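PDB 2BCO: succinylglutamate desuccinylase from Vibrio parahaemolyticus, which probably catalyses the zinc-dependent hydrolysis of N-succinyl-L-glutamate to succinate and L-glutamate, the last step of arginine breakdown by the AST pathway. Local coordinates for residues E52-I57 with T148-D153; I56-G61 with C91-A96; G83-D88 with A240-I245; A188-V193 with T235-A240. All coordinates share one frame; numbering follows the deposited sequence.

Contact 1: residues E52-I57 with T148-D153; sequences ETKNII and TRWHLD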
loop_
_atom_site.group_PDB
_atom_site.type_symbol
_atom_site.label_atom_id
_atom_site.label_comp_id
_atom_site.label_asym_id
_atom_site.label_seq_id
_atom_site.Cartn_x
_atom_site.Cartn_y
_atom_site.Cartn_z
ATOM N N GLU A 52 15.790 14.416 12.257
ATOM C CA GLU A 52 14.544 14.645 11.534
ATOM C C GLU A 52 14.486 13.884 10.206
ATOM O O GLU A 52 13.544 14.046 9.432
ATOM C CB GLU A 52 14.353 16.144 11.280
ATOM C CG GLU A 52 14.455 17.036 12.523
ATOM C CD GLU A 52 13.415 16.721 13.594
ATOM O OE1 GLU A 52 13.533 15.670 14.258
ATOM O OE2 GLU A 52 12.477 17.528 13.774
ATOM N N THR A 53 15.498 13.063 9.942
ATOM C CA THR A 53 15.537 12.278 8.713
ATOM C C THR A 53 14.425 11.230 8.725
ATOM O O THR A 53 14.306 10.462 9.677
ATOM C CB THR A 53 16.881 11.538 8.555
ATOM O OG1 THR A 53 17.942 12.486 8.370
ATOM C CG2 THR A 53 16.826 10.587 7.365
ATOM N N LYS A 54 13.617 11.193 7.670
ATOM C CA LYS A 54 12.536 10.216 7.592
ATOM C C LYS A 54 13.040 8.797 7.316
ATOM O O LYS A 54 14.070 8.589 6.670
ATOM C CB LYS A 54 11.532 10.613 6.506
ATOM C CG LYS A 54 10.787 11.904 6.803
ATOM C CD LYS A 54 9.674 12.140 5.803
ATOM C CE LYS A 54 8.876 13.387 6.145
ATOM N NZ LYS A 54 9.704 14.626 6.077
ATOM N N ASN A 55 12.310 7.824 7.842
ATOM C CA ASN A 55 12.633 6.422 7.639
ATOM C C ASN A 55 11.428 5.857 6.918
ATOM O O ASN A 55 10.416 5.517 7.524
ATOM C CB ASN A 55 12.863 5.746 8.985
ATOM C CG ASN A 55 14.101 6.272 9.677
ATOM O OD1 ASN A 55 15.223 5.940 9.297
ATOM N ND2 ASN A 55 13.907 7.120 10.678
ATOM N N ILE A 56 11.547 5.791 5.599
ATOM C CA ILE A 56 10.463 5.324 4.754
ATOM C C ILE A 56 10.641 3.930 4.183
ATOM O O ILE A 56 11.636 3.632 3.523
ATOM C CB ILE A 56 10.259 6.266 3.553
ATOM C CG1 ILE A 56 10.321 7.726 4.007
ATOM C CG2 ILE A 56 8.929 5.957 2.884
ATOM C CD1 ILE A 56 10.262 8.716 2.854
ATOM N N ILE A 57 9.660 3.078 4.440
ATOM C CA ILE A 57 9.668 1.736 3.889
ATOM C C ILE A 57 8.794 1.871 2.658
ATOM O O ILE A 57 7.665 2.332 2.746
ATOM C CB ILE A 57 9.006 0.705 4.824
ATOM C CG1 ILE A 57 9.850 0.512 6.084
ATOM C CG2 ILE A 57 8.833 -0.627 4.085
ATOM C CD1 ILE A 57 9.219 -0.456 7.079
ATOM N N THR A 148 9.371 9.760 12.816
ATOM C CA THR A 148 10.089 9.707 11.550
ATOM C C THR A 148 9.644 8.534 10.665
ATOM O O THR A 148 9.958 8.495 9.483
ATOM C CB THR A 148 11.602 9.540 11.787
ATOM O OG1 THR A 148 11.879 8.180 12.164
ATOM C CG2 THR A 148 12.069 10.475 12.908
ATOM N N ARG A 149 8.900 7.591 11.229
ATOM C CA ARG A 149 8.491 6.403 10.483
ATOM C C ARG A 149 7.363 6.498 9.451
ATOM O O ARG A 149 6.269 7.007 9.727
ATOM C CB ARG A 149 8.179 5.293 11.475
ATOM C CG ARG A 149 9.339 4.975 12.393
ATOM C CD ARG A 149 8.881 4.122 13.550
ATOM N NE ARG A 149 9.906 3.971 14.579
ATOM C CZ ARG A 149 9.663 3.469 15.786
ATOM N NH1 ARG A 149 8.432 3.080 16.097
ATOM N NH2 ARG A 149 10.643 3.349 16.677
ATOM N N TRP A 150 7.650 5.967 8.262
ATOM C CA TRP A 150 6.705 5.941 7.147
ATOM C C TRP A 150 6.709 4.570 6.488
ATOM O O TRP A 150 7.742 3.918 6.395
ATOM C CB TRP A 150 7.086 6.953 6.059
ATOM C CG TRP A 150 6.931 8.398 6.418
ATOM C CD1 TRP A 150 7.626 9.089 7.363
ATOM C CD2 TRP A 150 6.068 9.347 5.774
ATOM N NE1 TRP A 150 7.269 10.415 7.334
ATOM C CE2 TRP A 150 6.328 10.604 6.364
ATOM C CE3 TRP A 150 5.141 9.263 4.729
ATOM C CZ2 TRP A 150 5.648 11.767 5.972
ATOM C CZ3 TRP A 150 4.468 10.426 4.335
ATOM C CH2 TRP A 150 4.741 11.662 4.945
ATOM N N HIS A 151 5.545 4.140 6.024
ATOM C CA HIS A 151 5.442 2.880 5.314
ATOM C C HIS A 151 4.402 3.031 4.224
ATOM O O HIS A 151 3.209 3.155 4.488
ATOM C CB HIS A 151 5.049 1.718 6.229
ATOM C CG HIS A 151 5.059 0.390 5.531
ATOM N ND1 HIS A 151 4.813 -0.801 6.179
ATOM C CD2 HIS A 151 5.296 0.070 4.235
ATOM C CE1 HIS A 151 4.896 -1.797 5.314
ATOM N NE2 HIS A 151 5.187 -1.297 4.127
ATOM N N LEU A 152 4.878 3.034 2.991
ATOM C CA LEU A 152 4.018 3.153 1.832
ATOM C C LEU A 152 4.046 1.816 1.094
ATOM O O LEU A 152 5.050 1.456 0.477
ATOM C CB LEU A 152 4.522 4.278 0.923
ATOM C CG LEU A 152 4.218 5.741 1.270
ATOM C CD1 LEU A 152 4.292 5.995 2.754
ATOM C CD2 LEU A 152 5.211 6.622 0.552
ATOM N N ASP A 153 2.949 1.074 1.194
ATOM C CA ASP A 153 2.818 -0.224 0.533
ATOM C C ASP A 153 2.084 -0.013 -0.791
ATOM O O ASP A 153 0.888 0.285 -0.800
ATOM C CB ASP A 153 2.018 -1.194 1.405
ATOM C CG ASP A 153 2.048 -2.603 0.861
ATOM O OD1 ASP A 153 1.188 -3.428 1.228
ATOM O OD2 ASP A 153 2.955 -2.886 0.058
#
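T53 leads into the contact with its carbonyl: T53 O rests 3.6 Å from T148 CB, while its side chain points away and T53 OG1 bonds T50 N. The aliphatic chain of K54 runs alongside W150, CD lying 3.3 Å from W150 NE1 and CE close to the same nitrogen and to CZ2. It turns only at its last torsion (chi4 63°), so lysine suits the place: its methylenes lie along the indole while its ammonium forms a salt bridge with E247. N55 begins the paired stretch. N55 N gives an almost perfectly straight bond to T148 O (2.9 Å, 179°), and N55 ND2 reaches T148 OG1 at 2.7 Å, within the amide plane. That hydroxyl also bonds to E145 O, while N55 OD1 is taken by R90. From here the strands run parallel, as neighbours in the central sheet of the zinc-exopeptidase-like catalytic domain: N55 and I57 bond to T148, W150 and L152, whereas the backbone of I56 turns to R90 and L92. I56 lays CG2 against W150 CB (3.8 Å), on the face that L244 of helix 235-245 covers. On the other face I57 CG2 sits over one face of the H151 ring, displaced toward its rim, 3.9 Å from the centroid in a CH-pi contact. The ring is fixed by H151 ND1 to S207 OG and H151 NE2 to S59 OG. I57 O accepts the next strand bond, from L152 N (2.9 Å), nearly along the C=O axis.

Contact 2: residues I56-G61 with C91-A96; sequences IIISCG and CLFIIA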
loop_
_atom_site.group_PDB
_atom_site.type_symbol
_atom_site.label_atom_id
_atom_site.label_comp_id
_atom_site.label_asym_id
_atom_site.label_seq_id
_atom_site.Cartn_x
_atom_site.Cartn_y
_atom_site.Cartn_z
ATOM N N ILE A 56 11.547 5.791 5.599
ATOM C CA ILE A 56 10.463 5.324 4.754
ATOM C C ILE A 56 10.641 3.930 4.183
ATOM O O ILE A 56 11.636 3.632 3.523
ATOM C CB ILE A 56 10.259 6.266 3.553
ATOM C CG1 ILE A 56 10.321 7.726 4.007
ATOM C CG2 ILE A 56 8.929 5.957 2.884
ATOM C CD1 ILE A 56 10.262 8.716 2.854
ATOM N N ILE A 57 9.660 3.078 4.440
ATOM C CA ILE A 57 9.668 1.736 3.889
ATOM C C ILE A 57 8.794 1.871 2.658
ATOM O O ILE A 57 7.665 2.332 2.746
ATOM C CB ILE A 57 9.006 0.705 4.824
ATOM C CG1 ILE A 57 9.850 0.512 6.084
ATOM C CG2 ILE A 57 8.833 -0.627 4.085
ATOM C CD1 ILE A 57 9.219 -0.456 7.079
ATOM N N ILE A 58 9.322 1.501 1.505
ATOM C CA ILE A 58 8.546 1.588 0.283
ATOM C C ILE A 58 8.467 0.175 -0.275
ATOM O O ILE A 58 9.414 -0.313 -0.876
ATOM C CB ILE A 58 9.227 2.529 -0.736
ATOM C CG1 ILE A 58 9.426 3.917 -0.103
ATOM C CG2 ILE A 58 8.374 2.637 -2.000
ATOM C CD1 ILE A 58 10.389 4.819 -0.873
ATOM N N SER A 59 7.339 -0.488 -0.060
ATOM C CA SER A 59 7.192 -1.846 -0.553
ATOM C C SER A 59 6.247 -1.952 -1.737
ATOM O O SER A 59 5.317 -1.163 -1.900
ATOM C CB SER A 59 6.736 -2.787 0.579
ATOM O OG SER A 59 5.497 -2.396 1.141
ATOM N N CYS A 60 6.514 -2.933 -2.580
ATOM C CA CYS A 60 5.680 -3.180 -3.732
ATOM C C CYS A 60 5.686 -4.676 -3.970
ATOM O O CYS A 60 6.532 -5.398 -3.430
ATOM C CB CYS A 60 6.228 -2.449 -4.958
ATOM S SG CYS A 60 7.863 -2.962 -5.427
ATOM N N GLY A 61 4.734 -5.146 -4.765
ATOM C CA GLY A 61 4.687 -6.559 -5.061
ATOM C C GLY A 61 4.191 -7.516 -3.986
ATOM O O GLY A 61 4.461 -8.707 -4.097
ATOM N N CYS A 91 15.588 5.029 3.292
ATOM C CA CYS A 91 14.528 4.207 2.711
ATOM C C CYS A 91 14.849 2.719 2.687
ATOM O O CYS A 91 16.008 2.312 2.697
ATOM C CB CYS A 91 14.244 4.644 1.268
ATOM S SG CYS A 91 13.953 6.408 1.000
ATOM N N LEU A 92 13.797 1.913 2.651
ATOM C CA LEU A 92 13.935 0.470 2.568
ATOM C C LEU A 92 13.005 0.049 1.439
ATOM O O LEU A 92 11.782 0.032 1.621
ATOM C CB LEU A 92 13.508 -0.213 3.872
ATOM C CG LEU A 92 13.688 -1.737 3.837
ATOM C CD1 LEU A 92 15.168 -2.055 3.758
ATOM C CD2 LEU A 92 13.077 -2.390 5.061
ATOM N N PHE A 93 13.579 -0.261 0.274
ATOM C CA PHE A 93 12.796 -0.674 -0.887
ATOM C C PHE A 93 12.600 -2.170 -0.877
ATOM O O PHE A 93 13.552 -2.948 -0.731
ATOM C CB PHE A 93 13.469 -0.255 -2.202
ATOM C CG PHE A 93 13.497 1.241 -2.424
ATOM C CD1 PHE A 93 14.530 2.015 -1.917
ATOM C CD2 PHE A 93 12.472 1.873 -3.118
ATOM C CE1 PHE A 93 14.547 3.410 -2.098
ATOM C CE2 PHE A 93 12.474 3.266 -3.307
ATOM C CZ PHE A 93 13.518 4.033 -2.792
ATOM N N ILE A 94 11.358 -2.581 -1.051
ATOM C CA ILE A 94 11.067 -3.988 -1.018
ATOM C C ILE A 94 10.246 -4.455 -2.205
ATOM O O ILE A 94 9.262 -3.817 -2.592
ATOM C CB ILE A 94 10.299 -4.351 0.289
ATOM C CG1 ILE A 94 11.153 -4.015 1.514
ATOM C CG2 ILE A 94 9.929 -5.831 0.297
ATOM C CD1 ILE A 94 10.431 -4.269 2.832
ATOM N N ILE A 95 10.687 -5.550 -2.805
ATOM C CA ILE A 95 9.941 -6.184 -3.879
ATOM C C ILE A 95 9.628 -7.502 -3.180
ATOM O O ILE A 95 10.451 -8.410 -3.152
ATOM C CB ILE A 95 10.792 -6.469 -5.132
ATOM C CG1 ILE A 95 11.185 -5.167 -5.822
ATOM C CG2 ILE A 95 10.005 -7.349 -6.103
ATOM C CD1 ILE A 95 12.155 -5.364 -6.955
ATOM N N ALA A 96 8.460 -7.576 -2.560
ATOM C CA ALA A 96 8.075 -8.775 -1.846
ATOM C C ALA A 96 7.533 -9.786 -2.838
ATOM O O ALA A 96 6.910 -9.414 -3.821
ATOM C CB ALA A 96 7.007 -8.440 -0.812
#
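S59 OG is gripped twice, by hydrogen bonds to D153 OD2 and H151 NE2 on the neighbouring strand 149-157. Its chi1 of 60° sets the oxygen between backbone N and carbonyl carbon, the crowded position, and so turns it toward that strand. D153 OD1 bonds the zinc ligand H155 through NE2, so S59 lies one shell behind a residue in contact with the metal site and probably orients its carboxylate. The strands themselves belong to a beta-alpha-beta unit, strand 55-60, helix 68-81 and strand 90-95, and lie parallel in the core of the domain. Five backbone bonds join them, from I56 O, which accepts L92 N at 2.9 Å, to C60 O, which accepts A96 N at 3.0 Å. The side chains split by face. I58 and F93 lie alongside each other, I58 CD1 touching F93 CE2 at 3.6 Å; the ring faces V73, I76 and I77 of helix 68-81, while I58 meets helix 235-245. On the opposite face S59 CB meets I94 CB at 3.9 Å and I57 CG2 meets I94 CD1 at 4.2 Å; helix 125-141 covers I57 and L92. Past the last bond the chain leaves the strand through G61, whose positive phi (75°) comes easily to a residue without a side chain, and heads for the zinc ligands H63 and E66. There G61 O and A96 O crowd to 2.6 Å with no hydrogen bond between them.

Contact 3: residues G83-D88 with A240-I245; sequences GFQKVD and ALRNLI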
loop_
_atom_site.group_PDB
_atom_site.type_symbol
_atom_site.label_atom_id
_atom_site.label_comp_id
_atom_site.label_asym_id
_atom_site.label_seq_id
_atom_site.Cartn_x
_atom_site.Cartn_y
_atom_site.Cartn_z
ATOM N N GLY A 83 22.813 9.258 -9.294
ATOM C CA GLY A 83 22.911 10.578 -8.691
ATOM C C GLY A 83 21.834 11.539 -9.153
ATOM O O GLY A 83 21.708 12.640 -8.625
ATOM N N PHE A 84 21.046 11.123 -10.136
ATOM C CA PHE A 84 19.979 11.966 -10.664
ATOM C C PHE A 84 18.898 12.250 -9.618
ATOM O O PHE A 84 18.306 13.333 -9.597
ATOM C CB PHE A 84 19.363 11.305 -11.898
ATOM C CG PHE A 84 18.202 12.060 -12.476
ATOM C CD1 PHE A 84 16.897 11.775 -12.078
ATOM C CD2 PHE A 84 18.411 13.073 -13.410
ATOM C CE1 PHE A 84 15.810 12.491 -12.606
ATOM C CE2 PHE A 84 17.337 13.798 -13.945
ATOM C CZ PHE A 84 16.033 13.507 -13.543
ATOM N N GLN A 85 18.631 11.268 -8.763
ATOM C CA GLN A 85 17.636 11.428 -7.716
ATOM C C GLN A 85 18.339 11.792 -6.420
ATOM O O GLN A 85 19.225 11.073 -5.952
ATOM C CB GLN A 85 16.837 10.133 -7.528
ATOM C CG GLN A 85 15.867 10.151 -6.346
ATOM C CD GLN A 85 14.855 11.279 -6.425
ATOM O OE1 GLN A 85 14.129 11.408 -7.410
ATOM N NE2 GLN A 85 14.801 12.105 -5.380
ATOM N N LYS A 86 17.951 12.922 -5.848
ATOM C CA LYS A 86 18.544 13.375 -4.601
ATOM C C LYS A 86 17.949 12.555 -3.454
ATOM O O LYS A 86 16.725 12.394 -3.360
ATOM C CB LYS A 86 18.254 14.869 -4.408
ATOM C CG LYS A 86 18.741 15.453 -3.095
ATOM C CD LYS A 86 18.245 16.886 -2.933
ATOM C CE LYS A 86 18.348 17.367 -1.495
ATOM N NZ LYS A 86 19.755 17.502 -1.043
ATOM N N VAL A 87 18.808 12.027 -2.589
ATOM C CA VAL A 87 18.333 11.226 -1.469
ATOM C C VAL A 87 18.519 11.961 -0.156
ATOM O O VAL A 87 19.630 12.346 0.201
ATOM C CB VAL A 87 19.059 9.880 -1.408
ATOM C CG1 VAL A 87 18.541 9.069 -0.246
ATOM C CG2 VAL A 87 18.845 9.126 -2.703
ATOM N N ASP A 88 17.422 12.145 0.567
ATOM C CA ASP A 88 17.467 12.854 1.834
ATOM C C ASP A 88 16.841 12.042 2.966
ATOM O O ASP A 88 17.061 12.320 4.138
ATOM C CB ASP A 88 16.733 14.186 1.698
ATOM C CG ASP A 88 17.165 15.190 2.732
ATOM O OD1 ASP A 88 18.240 15.804 2.546
ATOM O OD2 ASP A 88 16.439 15.357 3.734
ATOM N N ALA A 240 5.539 13.029 -6.510
ATOM C CA ALA A 240 5.306 13.285 -5.096
ATOM C C ALA A 240 6.194 12.335 -4.284
ATOM O O ALA A 240 6.756 12.726 -3.267
ATOM C CB ALA A 240 3.833 13.071 -4.751
ATOM N N LEU A 241 6.334 11.095 -4.749
ATOM C CA LEU A 241 7.168 10.123 -4.055
ATOM C C LEU A 241 8.643 10.496 -4.166
ATOM O O LEU A 241 9.412 10.299 -3.223
ATOM C CB LEU A 241 6.934 8.712 -4.612
ATOM C CG LEU A 241 7.760 7.571 -4.010
ATOM C CD1 LEU A 241 7.516 7.462 -2.509
ATOM C CD2 LEU A 241 7.370 6.288 -4.696
ATOM N N ARG A 242 9.051 11.033 -5.313
ATOM C CA ARG A 242 10.449 11.443 -5.464
ATOM C C ARG A 242 10.729 12.644 -4.561
ATOM O O ARG A 242 11.791 12.731 -3.946
ATOM C CB ARG A 242 10.765 11.788 -6.925
ATOM C CG ARG A 242 10.966 10.553 -7.815
ATOM C CD ARG A 242 10.850 10.879 -9.304
ATOM N NE ARG A 242 11.021 9.688 -10.129
ATOM C CZ ARG A 242 12.197 9.163 -10.468
ATOM N NH1 ARG A 242 13.331 9.725 -10.059
ATOM N NH2 ARG A 242 12.237 8.063 -11.212
ATOM N N ASN A 243 9.769 13.557 -4.467
ATOM C CA ASN A 243 9.941 14.733 -3.624
ATOM C C ASN A 243 10.039 14.327 -2.157
ATOM O O ASN A 243 10.730 14.972 -1.376
ATOM C CB ASN A 243 8.772 15.715 -3.795
ATOM C CG ASN A 243 8.785 16.418 -5.147
ATOM O OD1 ASN A 243 9.826 16.538 -5.789
ATOM N ND2 ASN A 243 7.625 16.905 -5.571
ATOM N N LEU A 244 9.351 13.248 -1.792
ATOM C CA LEU A 244 9.349 12.776 -0.415
ATOM C C LEU A 244 10.696 12.189 -0.014
ATOM O O LEU A 244 11.211 12.483 1.075
ATOM C CB LEU A 244 8.243 11.736 -0.218
ATOM C CG LEU A 244 8.048 11.144 1.185
ATOM C CD1 LEU A 244 7.650 12.251 2.159
ATOM C CD2 LEU A 244 6.968 10.056 1.145
ATOM N N ILE A 245 11.272 11.356 -0.875
ATOM C CA ILE A 245 12.564 10.774 -0.550
ATOM C C ILE A 245 13.658 11.858 -0.600
ATOM O O ILE A 245 14.699 11.728 0.037
ATOM C CB ILE A 245 12.911 9.588 -1.507
ATOM C CG1 ILE A 245 13.554 10.097 -2.787
ATOM C CG2 ILE A 245 11.648 8.805 -1.865
ATOM C CD1 ILE A 245 15.051 9.982 -2.771
#
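The loop that brings the chain from helix 68-81 back to strand 90-95 packs here against the last turn of helix 235-245. Q85 and I245 carry it. With CG of Q85 anti to the backbone N and a bend at the next bond, its amide swings toward the helix and is held at both ends: Q85 NE2 bonds K86 O of its own loop at 2.8 Å, and Q85 OE1 accepts R242 NH1 at 3.2 Å on a lone pair. The amide and guanidinium planes stand 46° apart. R242 has stronger partners in the acids D238 and D79, so the guanidinium ties its own helix to helix 68-81 and to this loop. The loop is part of a beta-alpha-beta crossover, and near its end D88 N bonds I245 O, the carbonyl of the helix's last turn, at 2.8 Å and in the carbonyl plane. I245 itself is squeezed. Its CG1 occupies the crowded position (chi1 85°) and its chi2 of 99° is off a staggered value, which places CD1 against the loop backbone and Q85, 3.9 Å from V87 CG2 and a tight 3.0 Å from K86 O.

Contact 4: residues A188-V193 with T235-A240; sequences AHIEAV and TAFDLA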
loop_
_atom_site.group_PDB
_atom_site.type_symbol
_atom_site.label_atom_id
_atom_site.label_comp_id
_atom_site.label_asym_id
_atom_site.label_seq_id
_atom_site.Cartn_x
_atom_site.Cartn_y
_atom_site.Cartn_z
ATOM N N ALA A 188 0.451 13.952 -4.184
ATOM C CA ALA A 188 0.538 12.807 -5.092
ATOM C C ALA A 188 -0.665 12.715 -6.002
ATOM O O ALA A 188 -0.657 11.947 -6.954
ATOM C CB ALA A 188 0.680 11.509 -4.302
ATOM N N HIS A 189 -1.697 13.494 -5.702
ATOM C CA HIS A 189 -2.916 13.501 -6.501
ATOM C C HIS A 189 -3.734 12.223 -6.348
ATOM O O HIS A 189 -4.461 11.833 -7.264
ATOM C CB HIS A 189 -2.588 13.727 -7.979
ATOM C CG HIS A 189 -2.228 15.141 -8.311
ATOM N ND1 HIS A 189 -1.866 16.062 -7.348
ATOM C CD2 HIS A 189 -2.147 15.791 -9.496
ATOM C CE1 HIS A 189 -1.578 17.210 -7.924
ATOM N NE2 HIS A 189 -1.739 17.075 -9.231
ATOM N N ILE A 190 -3.613 11.577 -5.189
ATOM C CA ILE A 190 -4.376 10.364 -4.912
ATOM C C ILE A 190 -5.804 10.863 -4.720
ATOM O O ILE A 190 -6.087 11.664 -3.829
ATOM C CB ILE A 190 -3.867 9.666 -3.636
ATOM C CG1 ILE A 190 -2.385 9.321 -3.815
ATOM C CG2 ILE A 190 -4.663 8.394 -3.372
ATOM C CD1 ILE A 190 -2.128 8.229 -4.886
ATOM N N GLU A 191 -6.697 10.403 -5.581
ATOM C CA GLU A 191 -8.081 10.847 -5.569
ATOM C C GLU A 191 -8.878 10.655 -4.291
ATOM O O GLU A 191 -9.742 11.471 -3.982
ATOM C CB GLU A 191 -8.809 10.211 -6.748
ATOM C CG GLU A 191 -8.176 10.593 -8.080
ATOM C CD GLU A 191 -8.750 9.823 -9.246
ATOM O OE1 GLU A 191 -9.992 9.802 -9.383
ATOM O OE2 GLU A 191 -7.962 9.249 -10.034
ATOM N N ALA A 192 -8.599 9.592 -3.545
ATOM C CA ALA A 192 -9.339 9.356 -2.318
ATOM C C ALA A 192 -8.584 8.500 -1.314
ATOM O O ALA A 192 -7.708 7.710 -1.686
ATOM C CB ALA A 192 -10.671 8.703 -2.644
ATOM N N VAL A 193 -8.917 8.684 -0.036
ATOM C CA VAL A 193 -8.314 7.899 1.032
ATOM C C VAL A 193 -9.422 7.322 1.904
ATOM O O VAL A 193 -10.309 8.041 2.351
ATOM C CB VAL A 193 -7.383 8.732 1.932
ATOM C CG1 VAL A 193 -6.640 7.807 2.894
ATOM C CG2 VAL A 193 -6.394 9.506 1.076
ATOM N N THR A 235 2.248 9.554 -13.011
ATOM C CA THR A 235 3.256 10.601 -12.965
ATOM C C THR A 235 3.170 11.495 -11.719
ATOM O O THR A 235 4.183 11.771 -11.080
ATOM C CB THR A 235 3.173 11.482 -14.234
ATOM O OG1 THR A 235 3.392 10.657 -15.386
ATOM C CG2 THR A 235 4.211 12.603 -14.196
ATOM N N ALA A 236 1.973 11.949 -11.374
ATOM C CA ALA A 236 1.807 12.815 -10.209
ATOM C C ALA A 236 2.242 12.093 -8.931
ATOM O O ALA A 236 2.925 12.659 -8.082
ATOM C CB ALA A 236 0.350 13.269 -10.097
ATOM N N PHE A 237 1.843 10.839 -8.793
ATOM C CA PHE A 237 2.242 10.091 -7.620
ATOM C C PHE A 237 3.762 9.929 -7.549
ATOM O O PHE A 237 4.373 10.146 -6.502
ATOM C CB PHE A 237 1.605 8.696 -7.618
ATOM C CG PHE A 237 2.275 7.744 -6.677
ATOM C CD1 PHE A 237 1.974 7.756 -5.325
ATOM C CD2 PHE A 237 3.256 6.866 -7.139
ATOM C CE1 PHE A 237 2.638 6.911 -4.442
ATOM C CE2 PHE A 237 3.927 6.018 -6.263
ATOM C CZ PHE A 237 3.613 6.043 -4.912
ATOM N N ASP A 238 4.357 9.507 -8.660
ATOM C CA ASP A 238 5.795 9.271 -8.724
ATOM C C ASP A 238 6.635 10.497 -8.372
ATOM O O ASP A 238 7.683 10.375 -7.732
ATOM C CB ASP A 238 6.171 8.765 -10.120
ATOM C CG ASP A 238 7.652 8.488 -10.264
ATOM O OD1 ASP A 238 8.171 7.607 -9.559
ATOM O OD2 ASP A 238 8.302 9.159 -11.085
ATOM N N LEU A 239 6.170 11.667 -8.803
ATOM C CA LEU A 239 6.852 12.932 -8.544
ATOM C C LEU A 239 6.726 13.257 -7.058
ATOM O O LEU A 239 7.678 13.705 -6.422
ATOM C CB LEU A 239 6.207 14.038 -9.378
ATOM C CG LEU A 239 7.047 15.256 -9.774
ATOM C CD1 LEU A 239 6.205 16.178 -10.648
ATOM C CD2 LEU A 239 7.525 15.992 -8.547
ATOM N N ALA A 240 5.539 13.029 -6.510
ATOM C CA ALA A 240 5.306 13.285 -5.096
ATOM C C ALA A 240 6.194 12.335 -4.284
ATOM O O ALA A 240 6.756 12.726 -3.267
ATOM C CB ALA A 240 3.833 13.071 -4.751
#
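A188 overlaps A240 methyl to methyl: A188 CB lies 3.5 Å from A240 CB, and A188 CA is closer still to A240 CB, at 3.3 Å. Alanine on both sides suits so close an approach of the end of helix 179-188 to helix 235-245. One turn back along the second helix, F237 turns its ring to the same side. With CG anti to the backbone N (chi1 163°), its CD1 comes 4.1 Å from A188 CB and 4.2 Å from I190 CD1, and the isoleucine runs alongside it, pointing the same way. The ring continues into a buried cluster with F184 and with M218 and L220 of strand 214-220, where a large apolar side chain is well placed. A236 faces the more exposed margin. Its methyl touches the H189 ring obliquely, 3.6 Å from H189 CD2, and lies equally near A188 O. No hydrogen bond joins the two segments; A188 O is 3.3 Å from F237 N, but at a poor angle. The H189 ring is held within its own helix end: ND1 bonds D186 O. H189 has positive phi (71°) and two bonds return into the last helical turn, so the chain leaves the helix through a Schellman motif. It then turns through I190 and E191 into strand 192-195. Such a helix stop before a strand, with a second helix beside it, belongs to the alpha/beta catalytic domain, and the I190 side chain lies about 7 Å from that of E219, the predicted active-site residue.

How the contacts relate
All four contacts lie in the catalytic domain. Contacts 1 and 2, with centres 11 Å apart, share I56 and I57 and pair strand 55-60 with a neighbour on each side, giving the sheet order 90-95, 55-60, 149-157. Contacts 3 and 4, centres 15 Å apart, share A240 on helix 235-245. Contact 3 touches both strand contacts, since L244 packs on I56 and L241 on L152, so the helix lies against the sheet. The nearest atoms of contact 4 stay about 6 Å from contact 1 and 7 Å from contact 2. Along the chain contact 3 interleaves with contacts 1 and 2, and contact 4 falls between its two segments. Of the strand ends, G61 in contact 2 leads to zinc ligands H63 and E66.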